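Cleavage stimulation factor 77 (Encephalitozoon cuniculi, PDB 2UY1) probably binds mRNA as the microsporidian counterpart of the CstF-77/suppressor of forked family, whose members act in 3'-end processing of messenger RNA precursors. Local coordinates at residues Gly318-Ile323 and Leu449-Arg454; Lys107-Tyr112 and Asn132-Leu137; Arg168-Lys173 and Leu206-Tyr211. All blocks are in the same frame, centred on the assembly; numbering follows the deposited sequence.

Interaction 1 of 3, residues Gly318-Ile323 and Leu449-Arg454; sequences GPHVFI and LDLKIR
The imidazole of His320 is met by three consecutive residues of the incoming loop, Leu451 over one face and Asp450 and Leu449 at the edge. The branched end of Leu451 covers the face: its CG stands 3.6 Å from the ring centroid and only 5° off the ring normal, a CH-pi contact, while CD1 leans toward the root of the ring and reaches His320 CG at 3.5 Å. The carboxylate of Asp450 approaches close to the ring plane, and Leu449 CB borders the same rim at CD2.

At that edge His320 NE2 donates a hydrogen bond of 2.7 Å to Asp450 OD1. The acceptor lies almost in the imidazole plane, but seen from the aspartate the donor sits well above the carboxylate plane, 40° out of it. Asp450 reaches this place with CG between its backbone N and carbonyl carbon (chi1 57°), a rotation that carries the carboxylate to the histidine although the residue's CB does not head there. One turn further along the helix, Ile323 CG2 touches Leu449 CD1 at 4.3 Å, continuing the apolar side of the contact.

The contact joins the first turn of helix 319-333, within the helical-repeat (HAT-type) array of the suppressor of forked family, to the irregular chain that follows helix 434-446. Leu451 lies between His320 and two residues of helix 282-300, Lys283 and Leu287, while Leu355 of helix 354-367 touches His320 itself. His320 is buried and Asp450 partly exposed; with NE2 as donor and ND1 not bonded across this contact, the neighbouring carboxylate would probably favour a protonated imidazole.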
loop_
_atom_site.group_PDB
_atom_site.type_symbol
_atom_site.label_atom_id
_atom_site.label_comp_id
_atom_site.label_asym_id
_atom_site.label_seq_id
_atom_site.Cartn_x
_atom_site.Cartn_y
_atom_site.Cartn_z
ATOM N N GLY A 318 -23.082 -2.712 -11.926
ATOM C CA GLY A 318 -21.976 -3.637 -11.672
ATOM C C GLY A 318 -21.740 -3.842 -10.187
ATOM O O GLY A 318 -22.261 -3.086 -9.372
ATOM N N PRO A 319 -20.957 -4.883 -9.816
ATOM C CA PRO A 319 -20.716 -5.151 -8.405
ATOM C C PRO A 319 -20.321 -3.936 -7.478
ATOM O O PRO A 319 -20.783 -3.886 -6.357
ATOM C CB PRO A 319 -19.625 -6.219 -8.405
ATOM C CG PRO A 319 -19.435 -6.658 -9.749
ATOM C CD PRO A 319 -20.368 -5.910 -10.696
ATOM N N HIS A 320 -19.426 -3.057 -7.926
ATOM C CA HIS A 320 -18.986 -1.923 -7.162
ATOM C C HIS A 320 -20.147 -1.075 -6.646
ATOM O O HIS A 320 -20.056 -0.514 -5.533
ATOM C CB HIS A 320 -18.088 -1.090 -8.038
ATOM C CG HIS A 320 -16.675 -1.606 -8.176
ATOM N ND1 HIS A 320 -16.280 -2.423 -9.220
ATOM C CD2 HIS A 320 -15.564 -1.370 -7.439
ATOM C CE1 HIS A 320 -14.984 -2.668 -9.118
ATOM N NE2 HIS A 320 -14.532 -2.046 -8.042
ATOM N N VAL A 321 -21.245 -1.009 -7.424
ATOM C CA VAL A 321 -22.399 -0.145 -7.074
ATOM C C VAL A 321 -23.110 -0.703 -5.835
ATOM O O VAL A 321 -23.367 0.046 -4.921
ATOM C CB VAL A 321 -23.335 0.185 -8.309
ATOM C CG1 VAL A 321 -24.440 1.137 -7.918
ATOM C CG2 VAL A 321 -22.569 0.786 -9.454
ATOM N N PHE A 322 -23.323 -2.026 -5.792
ATOM C CA PHE A 322 -23.788 -2.778 -4.574
ATOM C C PHE A 322 -22.876 -2.585 -3.374
ATOM O O PHE A 322 -23.355 -2.251 -2.324
ATOM C CB PHE A 322 -24.025 -4.297 -4.859
ATOM C CG PHE A 322 -25.102 -4.569 -5.883
ATOM C CD1 PHE A 322 -26.442 -4.664 -5.517
ATOM C CD2 PHE A 322 -24.777 -4.682 -7.224
ATOM C CE1 PHE A 322 -27.439 -4.844 -6.478
ATOM C CE2 PHE A 322 -25.772 -4.866 -8.203
ATOM C CZ PHE A 322 -27.109 -4.997 -7.820
ATOM N N ILE A 323 -21.567 -2.801 -3.540
ATOM C CA ILE A 323 -20.621 -2.615 -2.437
ATOM C C ILE A 323 -20.628 -1.194 -1.902
ATOM O O ILE A 323 -20.695 -0.972 -0.683
ATOM C CB ILE A 323 -19.120 -2.936 -2.892
ATOM C CG1 ILE A 323 -19.019 -4.391 -3.470
ATOM C CG2 ILE A 323 -18.251 -2.729 -1.709
ATOM C CD1 ILE A 323 -17.709 -4.666 -4.349
ATOM N N LEU A 449 -12.552 1.964 -4.635
ATOM C CA LEU A 449 -11.872 0.678 -4.644
ATOM C C LEU A 449 -10.921 0.595 -5.833
ATOM O O LEU A 449 -10.109 1.508 -5.991
ATOM C CB LEU A 449 -12.873 -0.456 -4.519
ATOM C CG LEU A 449 -13.677 -0.383 -3.210
ATOM C CD1 LEU A 449 -14.397 -1.716 -3.192
ATOM C CD2 LEU A 449 -12.851 -0.220 -1.956
ATOM N N ASP A 450 -11.046 -0.399 -6.704
ATOM C CA ASP A 450 -10.200 -0.440 -7.943
ATOM C C ASP A 450 -10.828 0.333 -9.147
ATOM O O ASP A 450 -10.318 0.266 -10.254
ATOM C CB ASP A 450 -9.970 -1.896 -8.337
ATOM C CG ASP A 450 -11.277 -2.625 -8.556
ATOM O OD1 ASP A 450 -12.014 -2.767 -7.572
ATOM O OD2 ASP A 450 -11.595 -2.970 -9.709
ATOM N N LEU A 451 -11.945 1.048 -8.960
ATOM C CA LEU A 451 -12.485 1.842 -10.071
ATOM C C LEU A 451 -11.784 3.191 -10.050
ATOM O O LEU A 451 -11.808 3.869 -8.995
ATOM C CB LEU A 451 -13.964 2.134 -9.888
ATOM C CG LEU A 451 -14.974 1.043 -10.144
ATOM C CD1 LEU A 451 -16.354 1.540 -9.784
ATOM C CD2 LEU A 451 -14.908 0.642 -11.601
ATOM N N LYS A 452 -11.138 3.560 -11.171
ATOM C CA LYS A 452 -10.354 4.799 -11.260
ATOM C C LYS A 452 -10.836 5.566 -12.475
ATOM O O LYS A 452 -11.097 4.976 -13.503
ATOM C CB LYS A 452 -8.852 4.540 -11.457
ATOM C CG LYS A 452 -8.151 3.573 -10.497
ATOM C CD LYS A 452 -8.383 3.989 -9.049
ATOM C CE LYS A 452 -7.115 3.849 -8.189
ATOM N NZ LYS A 452 -6.726 2.455 -8.216
ATOM N N ILE A 453 -10.955 6.881 -12.337
ATOM C CA ILE A 453 -11.149 7.790 -13.464
ATOM C C ILE A 453 -9.859 7.786 -14.329
ATOM O O ILE A 453 -8.761 7.673 -13.789
ATOM C CB ILE A 453 -11.293 9.208 -12.904
ATOM C CG1 ILE A 453 -12.612 9.364 -12.124
ATOM C CG2 ILE A 453 -11.102 10.283 -13.984
ATOM C CD1 ILE A 453 -12.667 10.695 -11.364
ATOM N N ARG A 454 -9.988 7.921 -15.639
ATOM C CA ARG A 454 -8.826 8.317 -16.438
ATOM C C ARG A 454 -9.217 9.132 -17.686
ATOM O O ARG A 454 -10.313 9.010 -18.233
ATOM C CB ARG A 454 -8.077 7.101 -16.884
ATOM C CG ARG A 454 -8.718 6.435 -18.011
ATOM C CD ARG A 454 -8.201 5.011 -18.151
ATOM N NE ARG A 454 -6.802 4.809 -17.714
ATOM C CZ ARG A 454 -5.702 5.052 -18.433
ATOM N NH1 ARG A 454 -5.767 5.593 -19.664
ATOM N NH2 ARG A 454 -4.519 4.762 -17.891
#

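Interaction 2 of 3, residues Lys107-Tyr112 and Asn132-Leu137; sequences KIRNGY and NFELEL
Two bends bring Arg109 and Glu134 together: the arginine leaves its helix with CG roughly opposite the backbone N (chi1 -152°) and then turns at chi3, while the glutamate folds at chi2 (-69°), so that both charged ends come into the cleft from residues whose CB atoms do not face it. The setting is a roughly antiparallel pair of neighbouring helices, 101-116 and 123-137, in the helical-repeat array of the suppressor of forked family; the axes of the two short segments run 146° apart in direction and approach to 11.6 Å.

The salt bridge is side-on and two-pronged. Arg109 NE gives the main bond, 2.6 Å to Glu134 OE2, which receives it through its syn lone pair, and NH2 adds a longer one of 3.3 Å to OE1, tilted from both planes. Guanidinium and carboxylate are nearly coplanar, and together the two bonds restrain their rotation. Ile145 and Val146 of helix 139-168 pack on the side chain of Glu134, which is buried, and this burial would probably strengthen the pairing.

Next to the bridge, Phe133 fills the space between the helices. Ile108 CG2 lies over one face of its ring, 4.0 Å from the centroid and displaced toward the rim, in a CH-pi contact. Tyr112, one turn on from Ile108, meets the same phenyl obliquely. Ile92 of helix 85-94 touches both Ile108 and Tyr112, linking the pair to the preceding helix. The nearest atoms of the two rings are Tyr112 CE2 and Phe133 CG, 4.2 Å apart.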
loop_
_atom_site.group_PDB
_atom_site.type_symbol
_atom_site.label_atom_id
_atom_site.label_comp_id
_atom_site.label_asym_id
_atom_site.label_seq_id
_atom_site.Cartn_x
_atom_site.Cartn_y
_atom_site.Cartn_z
ATOM N N LYS A 107 9.633 57.549 -21.216
ATOM C CA LYS A 107 9.178 56.232 -21.610
ATOM C C LYS A 107 10.167 55.109 -21.258
ATOM O O LYS A 107 9.783 54.102 -20.693
ATOM C CB LYS A 107 8.830 56.233 -23.102
ATOM C CG LYS A 107 7.541 57.028 -23.430
ATOM C CD LYS A 107 6.306 56.268 -22.954
ATOM C CE LYS A 107 5.012 57.013 -23.273
ATOM N NZ LYS A 107 3.913 55.988 -23.501
ATOM N N ILE A 108 11.428 55.273 -21.608
ATOM C CA ILE A 108 12.448 54.311 -21.222
ATOM C C ILE A 108 12.634 54.200 -19.706
ATOM O O ILE A 108 12.869 53.116 -19.173
ATOM C CB ILE A 108 13.756 54.660 -21.874
ATOM C CG1 ILE A 108 13.589 54.519 -23.374
ATOM C CG2 ILE A 108 14.851 53.757 -21.356
ATOM C CD1 ILE A 108 14.774 54.946 -24.153
ATOM N N ARG A 109 12.542 55.310 -18.995
ATOM C CA ARG A 109 12.549 55.165 -17.581
ATOM C C ARG A 109 11.361 54.351 -17.060
ATOM O O ARG A 109 11.551 53.570 -16.156
ATOM C CB ARG A 109 12.690 56.498 -16.865
ATOM C CG ARG A 109 13.353 56.325 -15.536
ATOM C CD ARG A 109 13.532 57.650 -14.827
ATOM N NE ARG A 109 14.725 58.315 -15.326
ATOM C CZ ARG A 109 14.766 59.556 -15.773
ATOM N NH1 ARG A 109 13.673 60.313 -15.743
ATOM N NH2 ARG A 109 15.921 60.050 -16.192
ATOM N N ASN A 110 10.147 54.513 -17.608
ATOM C CA ASN A 110 8.995 53.781 -17.059
ATOM C C ASN A 110 9.140 52.283 -17.390
ATOM O O ASN A 110 8.801 51.430 -16.559
ATOM C CB ASN A 110 7.659 54.322 -17.581
ATOM C CG ASN A 110 6.413 53.526 -17.026
ATOM O OD1 ASN A 110 5.703 52.854 -17.792
ATOM N ND2 ASN A 110 6.157 53.620 -15.699
ATOM N N GLY A 111 9.662 51.996 -18.584
ATOM C CA GLY A 111 9.978 50.650 -19.055
ATOM C C GLY A 111 10.937 49.899 -18.131
ATOM O O GLY A 111 10.598 48.807 -17.661
ATOM N N TYR A 112 12.121 50.484 -17.879
ATOM C CA TYR A 112 13.076 49.950 -16.894
ATOM C C TYR A 112 12.477 49.729 -15.518
ATOM O O TYR A 112 12.825 48.770 -14.840
ATOM C CB TYR A 112 14.295 50.854 -16.710
ATOM C CG TYR A 112 15.305 50.626 -17.771
ATOM C CD1 TYR A 112 15.825 49.346 -17.992
ATOM C CD2 TYR A 112 15.700 51.657 -18.612
ATOM C CE1 TYR A 112 16.687 49.095 -19.009
ATOM C CE2 TYR A 112 16.609 51.417 -19.601
ATOM C CZ TYR A 112 17.107 50.129 -19.794
ATOM O OH TYR A 112 18.006 49.887 -20.793
ATOM N N ASN A 132 23.516 52.106 -16.581
ATOM C CA ASN A 132 24.169 52.758 -17.717
ATOM C C ASN A 132 23.406 53.927 -18.295
ATOM O O ASN A 132 24.004 54.929 -18.691
ATOM C CB ASN A 132 24.376 51.765 -18.831
ATOM C CG ASN A 132 25.479 50.804 -18.516
ATOM O OD1 ASN A 132 26.189 51.006 -17.536
ATOM N ND2 ASN A 132 25.662 49.776 -19.346
ATOM N N PHE A 133 22.085 53.797 -18.327
ATOM C CA PHE A 133 21.194 54.783 -18.901
ATOM C C PHE A 133 21.084 56.033 -17.989
ATOM O O PHE A 133 21.111 57.177 -18.463
ATOM C CB PHE A 133 19.842 54.096 -19.053
ATOM C CG PHE A 133 18.712 55.013 -19.271
ATOM C CD1 PHE A 133 18.501 55.593 -20.523
ATOM C CD2 PHE A 133 17.833 55.295 -18.237
ATOM C CE1 PHE A 133 17.419 56.448 -20.750
ATOM C CE2 PHE A 133 16.754 56.156 -18.458
ATOM C CZ PHE A 133 16.553 56.735 -19.711
ATOM N N GLU A 134 20.903 55.801 -16.693
ATOM C CA GLU A 134 20.739 56.893 -15.730
ATOM C C GLU A 134 22.007 57.721 -15.529
ATOM O O GLU A 134 21.921 58.940 -15.289
ATOM C CB GLU A 134 20.235 56.372 -14.370
ATOM C CG GLU A 134 18.786 55.827 -14.364
ATOM C CD GLU A 134 17.709 56.897 -14.559
ATOM O OE1 GLU A 134 18.048 58.114 -14.641
ATOM O OE2 GLU A 134 16.502 56.513 -14.609
ATOM N N LEU A 135 23.155 57.035 -15.516
ATOM C CA LEU A 135 24.476 57.633 -15.259
ATOM C C LEU A 135 24.873 58.476 -16.465
ATOM O O LEU A 135 25.454 59.562 -16.319
ATOM C CB LEU A 135 25.537 56.559 -15.036
ATOM C CG LEU A 135 25.469 55.726 -13.759
ATOM C CD1 LEU A 135 26.651 54.780 -13.719
ATOM C CD2 LEU A 135 25.393 56.630 -12.485
ATOM N N GLU A 136 24.557 57.966 -17.651
ATOM C CA GLU A 136 24.803 58.675 -18.910
ATOM C C GLU A 136 24.144 60.054 -18.880
ATOM O O GLU A 136 24.760 61.022 -19.271
ATOM C CB GLU A 136 24.315 57.826 -20.092
ATOM C CG GLU A 136 24.764 58.258 -21.481
ATOM C CD GLU A 136 23.997 59.476 -22.035
ATOM O OE1 GLU A 136 22.769 59.652 -21.735
ATOM O OE2 GLU A 136 24.643 60.255 -22.795
ATOM N N LEU A 137 22.896 60.129 -18.402
ATOM C CA LEU A 137 22.188 61.386 -18.258
ATOM C C LEU A 137 22.888 62.361 -17.273
ATOM O O LEU A 137 22.917 63.598 -17.504
ATOM C CB LEU A 137 20.731 61.148 -17.761
ATOM C CG LEU A 137 19.867 60.070 -18.463
ATOM C CD1 LEU A 137 18.366 60.011 -17.999
ATOM C CD2 LEU A 137 19.973 60.200 -19.946
#

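Interaction 3 of 3, residues Arg168-Lys173 and Leu206-Tyr211; sequences RGWSVK and LDSFYY
One hydrogen bond crosses between Trp170 and Ser208. The indole NE1 donates to Ser208 OG over 2.7 Å, practically straight at 177° and with the oxygen in the indole plane, so the bond fixes the direction of the ring's NE1 edge.

Aromatic contact comes from Phe209, whose ring slides along one face of the indole. It is tilted by 25° against the five-membered ring, with centroids 4.8 Å apart, so the two barely overlap; it is the outer end of the phenyl that does the touching, Phe209 CZ lying 3.4 Å from Trp170 NE1.

These residues join two helix ends: helix 191-208 stops at Ser208, and Phe209 is the first residue to leave helical geometry, while Gly169, Trp170 and Ser171 form the short link between the long helix 139-168 and helix 172-183 of the helical-repeat array. Ser171 is the N-cap of the latter, its OG bonded to Asn174 N.

Apolar packing is supplied by Val172. Its CG2 covers the Phe209 face opposite the one occupied by Ser208 OG, at 4.0 Å from the ring centroid in a CH-pi contact. Phe209 CZ also presses on the backbone at Ser171 C, 3.5 Å away. Ala175 of helix 172-183 touches both Trp170 and Phe209, and Phe218 of helix 213-225 packs on Val172.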
loop_
_atom_site.group_PDB
_atom_site.type_symbol
_atom_site.label_atom_id
_atom_site.label_comp_id
_atom_site.label_asym_id
_atom_site.label_seq_id
_atom_site.Cartn_x
_atom_site.Cartn_y
_atom_site.Cartn_z
ATOM N N ARG A 168 12.202 26.128 -15.184
ATOM C CA ARG A 168 13.172 25.174 -15.775
ATOM C C ARG A 168 12.670 23.717 -15.775
ATOM O O ARG A 168 13.030 22.931 -16.668
ATOM C CB ARG A 168 14.582 25.301 -15.148
ATOM C CG ARG A 168 15.253 26.756 -15.293
ATOM C CD ARG A 168 16.616 26.810 -14.697
ATOM N NE ARG A 168 17.415 27.830 -15.394
ATOM C CZ ARG A 168 18.701 28.093 -15.146
ATOM N NH1 ARG A 168 19.377 27.410 -14.227
ATOM N NH2 ARG A 168 19.330 29.068 -15.836
ATOM N N GLY A 169 11.779 23.378 -14.828
ATOM C CA GLY A 169 11.260 22.022 -14.709
ATOM C C GLY A 169 9.761 21.999 -14.949
ATOM O O GLY A 169 9.074 21.179 -14.450
ATOM N N TRP A 170 9.292 22.918 -15.760
ATOM C CA TRP A 170 7.893 23.148 -16.014
ATOM C C TRP A 170 7.109 21.900 -16.219
ATOM O O TRP A 170 7.390 21.118 -17.112
ATOM C CB TRP A 170 7.745 24.032 -17.258
ATOM C CG TRP A 170 6.385 24.607 -17.491
ATOM C CD1 TRP A 170 5.619 24.412 -18.574
ATOM C CD2 TRP A 170 5.667 25.551 -16.654
ATOM N NE1 TRP A 170 4.442 25.163 -18.501
ATOM C CE2 TRP A 170 4.461 25.883 -17.338
ATOM C CE3 TRP A 170 5.920 26.121 -15.407
ATOM C CZ2 TRP A 170 3.458 26.747 -16.782
ATOM C CZ3 TRP A 170 4.982 26.994 -14.868
ATOM C CH2 TRP A 170 3.722 27.282 -15.556
ATOM N N SER A 171 6.018 21.796 -15.465
ATOM C CA SER A 171 5.221 20.598 -15.476
ATOM C C SER A 171 3.980 20.984 -14.720
ATOM O O SER A 171 3.916 22.051 -14.091
ATOM C CB SER A 171 5.937 19.426 -14.802
ATOM O OG SER A 171 6.198 19.739 -13.479
ATOM N N VAL A 172 2.976 20.142 -14.827
ATOM C CA VAL A 172 1.771 20.363 -13.994
ATOM C C VAL A 172 2.154 20.531 -12.554
ATOM O O VAL A 172 1.725 21.496 -11.915
ATOM C CB VAL A 172 0.726 19.267 -14.206
ATOM C CG1 VAL A 172 -0.557 19.492 -13.315
ATOM C CG2 VAL A 172 0.320 19.296 -15.687
ATOM N N LYS A 173 3.003 19.642 -12.057
ATOM C CA LYS A 173 3.371 19.693 -10.676
ATOM C C LYS A 173 4.124 20.964 -10.306
ATOM O O LYS A 173 3.866 21.542 -9.241
ATOM C CB LYS A 173 4.190 18.436 -10.323
ATOM C CG LYS A 173 4.637 18.415 -8.911
ATOM C CD LYS A 173 5.565 17.237 -8.816
ATOM C CE LYS A 173 6.331 17.229 -7.507
ATOM N NZ LYS A 173 5.801 16.138 -6.624
ATOM N N LEU A 206 -3.441 27.216 -17.739
ATOM C CA LEU A 206 -4.484 26.734 -18.624
ATOM C C LEU A 206 -4.077 26.673 -20.072
ATOM O O LEU A 206 -4.412 25.706 -20.762
ATOM C CB LEU A 206 -5.709 27.665 -18.540
ATOM C CG LEU A 206 -6.673 27.683 -17.348
ATOM C CD1 LEU A 206 -8.083 28.193 -17.831
ATOM C CD2 LEU A 206 -6.781 26.350 -16.701
ATOM N N ASP A 207 -3.359 27.698 -20.573
ATOM C CA ASP A 207 -2.895 27.697 -21.958
ATOM C C ASP A 207 -1.801 26.699 -22.131
ATOM O O ASP A 207 -1.821 25.948 -23.104
ATOM C CB ASP A 207 -2.359 29.078 -22.331
ATOM C CG ASP A 207 -2.770 29.541 -23.664
ATOM O OD1 ASP A 207 -2.005 29.256 -24.611
ATOM O OD2 ASP A 207 -3.816 30.262 -23.774
ATOM N N SER A 208 -0.843 26.671 -21.183
ATOM C CA SER A 208 0.322 25.763 -21.341
ATOM C C SER A 208 -0.073 24.264 -21.271
ATOM O O SER A 208 0.469 23.400 -21.970
ATOM C CB SER A 208 1.459 26.097 -20.322
ATOM O OG SER A 208 2.521 25.106 -20.360
ATOM N N PHE A 209 -1.010 23.936 -20.385
ATOM C CA PHE A 209 -1.497 22.564 -20.215
ATOM C C PHE A 209 -3.029 22.497 -20.472
ATOM O O PHE A 209 -3.803 22.017 -19.657
ATOM C CB PHE A 209 -1.203 22.096 -18.776
ATOM C CG PHE A 209 0.265 22.136 -18.408
ATOM C CD1 PHE A 209 1.154 21.213 -18.980
ATOM C CD2 PHE A 209 0.754 23.065 -17.485
ATOM C CE1 PHE A 209 2.499 21.241 -18.659
ATOM C CE2 PHE A 209 2.093 23.090 -17.165
ATOM C CZ PHE A 209 2.963 22.210 -17.781
ATOM N N TYR A 210 -3.439 22.996 -21.624
ATOM C CA TYR A 210 -4.843 23.132 -21.957
ATOM C C TYR A 210 -5.678 21.816 -21.896
ATOM O O TYR A 210 -6.875 21.837 -21.813
ATOM C CB TYR A 210 -4.945 23.742 -23.367
ATOM C CG TYR A 210 -4.324 22.894 -24.456
ATOM C CD1 TYR A 210 -5.039 21.892 -25.081
ATOM C CD2 TYR A 210 -3.015 23.131 -24.884
ATOM C CE1 TYR A 210 -4.459 21.123 -26.058
ATOM C CE2 TYR A 210 -2.454 22.405 -25.850
ATOM C CZ TYR A 210 -3.177 21.389 -26.429
ATOM O OH TYR A 210 -2.568 20.636 -27.372
ATOM N N TYR A 211 -5.008 20.691 -21.915
ATOM C CA TYR A 211 -5.599 19.357 -22.136
ATOM C C TYR A 211 -5.672 18.609 -20.813
ATOM O O TYR A 211 -6.284 17.543 -20.732
ATOM C CB TYR A 211 -4.729 18.587 -23.149
ATOM C CG TYR A 211 -3.251 18.630 -22.722
ATOM C CD1 TYR A 211 -2.798 17.828 -21.675
ATOM C CD2 TYR A 211 -2.329 19.499 -23.332
ATOM C CE1 TYR A 211 -1.477 17.879 -21.201
ATOM C CE2 TYR A 211 -0.956 19.545 -22.860
ATOM C CZ TYR A 211 -0.576 18.694 -21.805
ATOM O OH TYR A 211 0.684 18.666 -21.283
#

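How the interactions relate
Along the chain the contacts follow one another without overlap: interaction 2, then interaction 3, then interaction 1. Interactions 2 and 3 have centres 35 Å apart; the long helix 139-168 starts soon after the first and ends at the second, connecting the two. The centre of interaction 1 lies about 30 Å from that of interaction 3 and about 65 Å from that of interaction 2, across the chain's centre from the latter. No two touch. Interaction 2 joins successive helices, interaction 3 helix ends near the middle. Contacts close in sequence thus join neighbouring parts of the elongated, mainly helical chain, and the long-range interaction 1 brings its C-terminal part back onto helix 319-333.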